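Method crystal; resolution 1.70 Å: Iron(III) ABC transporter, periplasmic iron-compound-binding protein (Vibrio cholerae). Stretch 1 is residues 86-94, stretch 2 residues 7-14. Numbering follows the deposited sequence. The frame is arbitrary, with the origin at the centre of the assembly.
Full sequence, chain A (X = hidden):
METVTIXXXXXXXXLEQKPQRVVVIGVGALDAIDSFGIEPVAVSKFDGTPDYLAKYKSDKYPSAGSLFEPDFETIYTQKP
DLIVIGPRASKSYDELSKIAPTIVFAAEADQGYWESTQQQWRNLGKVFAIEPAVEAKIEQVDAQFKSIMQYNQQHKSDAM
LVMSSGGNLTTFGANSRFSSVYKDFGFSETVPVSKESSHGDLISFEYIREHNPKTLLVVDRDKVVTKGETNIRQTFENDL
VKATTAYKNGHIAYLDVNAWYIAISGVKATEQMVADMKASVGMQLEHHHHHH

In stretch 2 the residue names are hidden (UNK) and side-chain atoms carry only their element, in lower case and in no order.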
# COMPACT_ATOMS: atom_id res chain seq x y z
N GLY A 86 2.59 -10.15 1.22
CA GLY A 86 2.93 -8.74 1.30
C GLY A 86 4.13 -8.52 2.21
O GLY A 86 4.67 -9.47 2.77
N PRO A 87 4.54 -7.27 2.38
CA PRO A 87 5.76 -7.03 3.16
C PRO A 87 5.59 -7.35 4.65
O PRO A 87 6.57 -7.66 5.31
CB PRO A 87 6.04 -5.54 2.95
CG PRO A 87 4.73 -4.97 2.48
CD PRO A 87 4.07 -6.05 1.70
N ARG A 88 4.37 -7.29 5.16
CA ARG A 88 4.14 -7.53 6.58
C ARG A 88 4.53 -8.95 7.02
O ARG A 88 4.96 -9.16 8.16
CB ARG A 88 2.67 -7.25 6.94
CG ARG A 88 2.38 -5.77 7.05
CD ARG A 88 0.91 -5.53 7.29
NE ARG A 88 0.62 -4.12 7.48
CZ ARG A 88 0.36 -3.25 6.51
NH1 ARG A 88 0.36 -3.64 5.24
NH2 ARG A 88 0.10 -1.99 6.80
N ALA A 89 4.40 -9.91 6.11
CA ALA A 89 4.67 -11.31 6.43
C ALA A 89 6.07 -11.74 6.01
O ALA A 89 6.41 -12.92 6.09
CB ALA A 89 3.65 -12.21 5.75
N SER A 90 6.87 -10.79 5.57
CA SER A 90 8.12 -11.15 4.90
C SER A 90 9.15 -11.81 5.80
O SER A 90 10.02 -12.52 5.31
CB SER A 90 8.71 -9.94 4.14
OG SER A 90 9.01 -8.88 5.02
N LYS A 91 9.06 -11.62 7.11
CA LYS A 91 10.00 -12.30 8.00
C LYS A 91 9.79 -13.81 7.95
O LYS A 91 10.66 -14.58 8.38
CB LYS A 91 9.91 -11.79 9.45
CG LYS A 91 10.23 -10.32 9.62
CD LYS A 91 10.32 -9.93 11.10
CE LYS A 91 9.13 -10.43 11.92
NZ LYS A 91 7.80 -9.82 11.52
N SER A 92 8.64 -14.22 7.42
CA SER A 92 8.31 -15.64 7.37
C SER A 92 8.60 -16.25 6.02
O SER A 92 8.27 -17.40 5.78
CB SER A 92 6.83 -15.88 7.73
OG SER A 92 6.60 -15.65 9.10
N TYR A 93 9.18 -15.46 5.13
CA TYR A 93 9.47 -15.93 3.78
C TYR A 93 10.26 -17.22 3.72
O TYR A 93 9.97 -18.10 2.90
CB TYR A 93 10.21 -14.85 3.00
CG TYR A 93 10.50 -15.25 1.58
CD1 TYR A 93 9.56 -15.05 0.58
CD2 TYR A 93 11.72 -15.82 1.23
CE1 TYR A 93 9.82 -15.40 -0.74
CE2 TYR A 93 11.99 -16.18 -0.09
CZ TYR A 93 11.04 -15.97 -1.06
OH TYR A 93 11.28 -16.32 -2.36
N ASP A 94 11.30 -17.34 4.55
CA ASP A 94 12.17 -18.51 4.45
C ASP A 94 11.38 -19.77 4.73
O ASP A 94 11.55 -20.78 4.03
CB ASP A 94 13.39 -18.39 5.38
CG ASP A 94 12.99 -18.13 6.82
OD1 ASP A 94 11.88 -17.60 7.08
OD2 ASP A 94 13.80 -18.46 7.71
N UNK A 7 11.83 -11.86 -9.90
CA UNK A 7 12.69 -11.14 -8.97
C UNK A 7 11.86 -10.22 -8.09
O UNK A 7 11.09 -9.39 -8.57
c UNK A 7 16.16 -9.57 -9.61
c UNK A 7 13.74 -10.33 -9.74
o UNK A 7 17.12 -10.32 -9.36
o UNK A 7 16.21 -8.66 -10.46
c UNK A 7 14.86 -9.78 -8.85
N UNK A 8 12.01 -10.38 -6.77
CA UNK A 8 11.23 -9.57 -5.85
C UNK A 8 12.08 -9.19 -4.65
O UNK A 8 13.30 -9.45 -4.62
c UNK A 8 10.63 -11.89 -3.44
n UNK A 8 10.88 -13.25 -3.35
n UNK A 8 10.38 -12.83 -5.40
c UNK A 8 10.72 -13.79 -4.55
c UNK A 8 10.31 -11.63 -4.72
c UNK A 8 9.98 -10.34 -5.41
N UNK A 9 11.46 -8.55 -3.66
CA UNK A 9 12.22 -8.02 -2.53
C UNK A 9 13.03 -9.09 -1.82
O UNK A 9 14.14 -8.83 -1.34
n UNK A 9 10.46 -5.06 0.40
n UNK A 9 9.74 -4.85 2.57
n UNK A 9 9.00 -3.37 0.96
c UNK A 9 11.33 -7.30 -1.53
c UNK A 9 12.15 -6.65 -0.43
c UNK A 9 11.29 -6.22 0.72
c UNK A 9 9.72 -4.43 1.30
N UNK A 10 12.49 -10.30 -1.75
CA UNK A 10 13.16 -11.36 -0.99
C UNK A 10 13.91 -12.35 -1.90
O UNK A 10 14.09 -13.51 -1.56
c UNK A 10 11.63 -11.42 1.20
c UNK A 10 12.24 -11.99 2.47
c UNK A 10 12.15 -12.10 -0.09
c UNK A 10 11.75 -9.88 1.20
N UNK A 11 14.32 -11.87 -3.07
CA UNK A 11 15.16 -12.67 -3.95
C UNK A 11 14.48 -13.11 -5.22
O UNK A 11 13.62 -12.41 -5.75
N UNK A 12 14.88 -14.28 -5.71
CA UNK A 12 14.37 -14.82 -6.96
C UNK A 12 13.61 -16.12 -6.71
O UNK A 12 14.05 -16.96 -5.92
c UNK A 12 15.52 -15.09 -7.95
c UNK A 12 17.47 -14.15 -9.21
n UNK A 12 19.74 -15.15 -9.12
c UNK A 12 16.23 -13.82 -8.40
c UNK A 12 18.46 -14.96 -8.39
N UNK A 13 12.46 -16.26 -7.37
CA UNK A 13 11.65 -17.45 -7.26
C UNK A 13 11.33 -17.98 -8.64
O UNK A 13 10.86 -17.24 -9.50
o UNK A 13 10.63 -16.68 -5.20
c UNK A 13 9.46 -18.39 -6.46
c UNK A 13 10.33 -17.15 -6.53
N UNK A 14 11.56 -19.27 -8.85
CA UNK A 14 11.22 -19.90 -10.12
C UNK A 14 10.04 -20.85 -9.94
O UNK A 14 10.00 -21.64 -9.00
o UNK A 14 13.49 -19.73 -10.95
c UNK A 14 12.04 -21.33 -12.02
c UNK A 14 12.42 -20.66 -10.71
O HOH W 1 11.04 -7.08 4.03
O HOH W 2 13.62 -17.19 -3.15

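Position 7 has five side-chain atoms: three carbons in a row, the third carrying two oxygens. That is a carboxylate on a two-methylene stem. It touches nothing on stretch 1. The residue is Glu-7.

Position 8 has one carbon leading to a five-membered ring of three carbons and two nitrogens. Only an imidazole fits. A ring nitrogen lies 3.3 Å from OH of Tyr-93, near the plane of the five-membered ring. The residue is His-8, and the nitrogen is NE2. It donates a weak hydrogen bond to the phenol oxygen, with an N-H...O angle of 124°. The two rings meet obliquely, with planes at 57°.

Position 9 has three carbons, a nitrogen, then a carbon bearing two more nitrogens. This is a guanidinium. CA-to-CB points sideways, but the end of the chain comes nearer to stretch 1. The residue is Arg-9. Its NH1 is 3.8 Å from CB of Pro-87. NH1 also donates to water 1 at 3.0 Å, and water 1 donates to OG of Ser-90 at 2.9 Å.

Position 10 has four carbons, forked at the second, and no polar atom. CB sits over one face of the Tyr-93 ring, 3.8 Å from its centroid and 5° off the ring normal. The residue is Leu-10. Its CD1 lies 3.5 Å from CB of Tyr-93 and 3.6 Å from O of Ser-90.

Position 11 has no side-chain atoms, so it is Gly-11. Its phi/psi of 112/-149° would jam a CB against the preceding carbonyl oxygen. It closes a type I turn that starts at His-8; His-8 N to Gly-11 O is 2.8 Å, and Gly-11 N to His-8 O is 3.0 Å.

Position 12 has four carbons in a row ending in nitrogen, and CA-to-CB points away from stretch 1. The residue is Lys-12. Water 2 donates to Lys-12 O at 2.8 Å and lies 2.6 Å from OH of Tyr-93.

Position 13 has one carbon carrying an oxygen and a carbon. The oxygen lies near the plane of the Tyr-93 ring, at its edge. The residue is Thr-13, with OG1 2.9 Å from OH of Tyr-93.

Position 14 has the same branched set of atoms but does not reach stretch 1. It is Thr-14.

The contact centres on Tyr-93. Leu-10 covers one ring face, while His-8, Thr-13 and water 2 gather at the hydroxyl. Arg-9 adds a water-mediated link to Ser-90, whose OG also donates to Pro-87 O at 2.7 Å.

Stretch 2 (7-14) EHRLGKTT
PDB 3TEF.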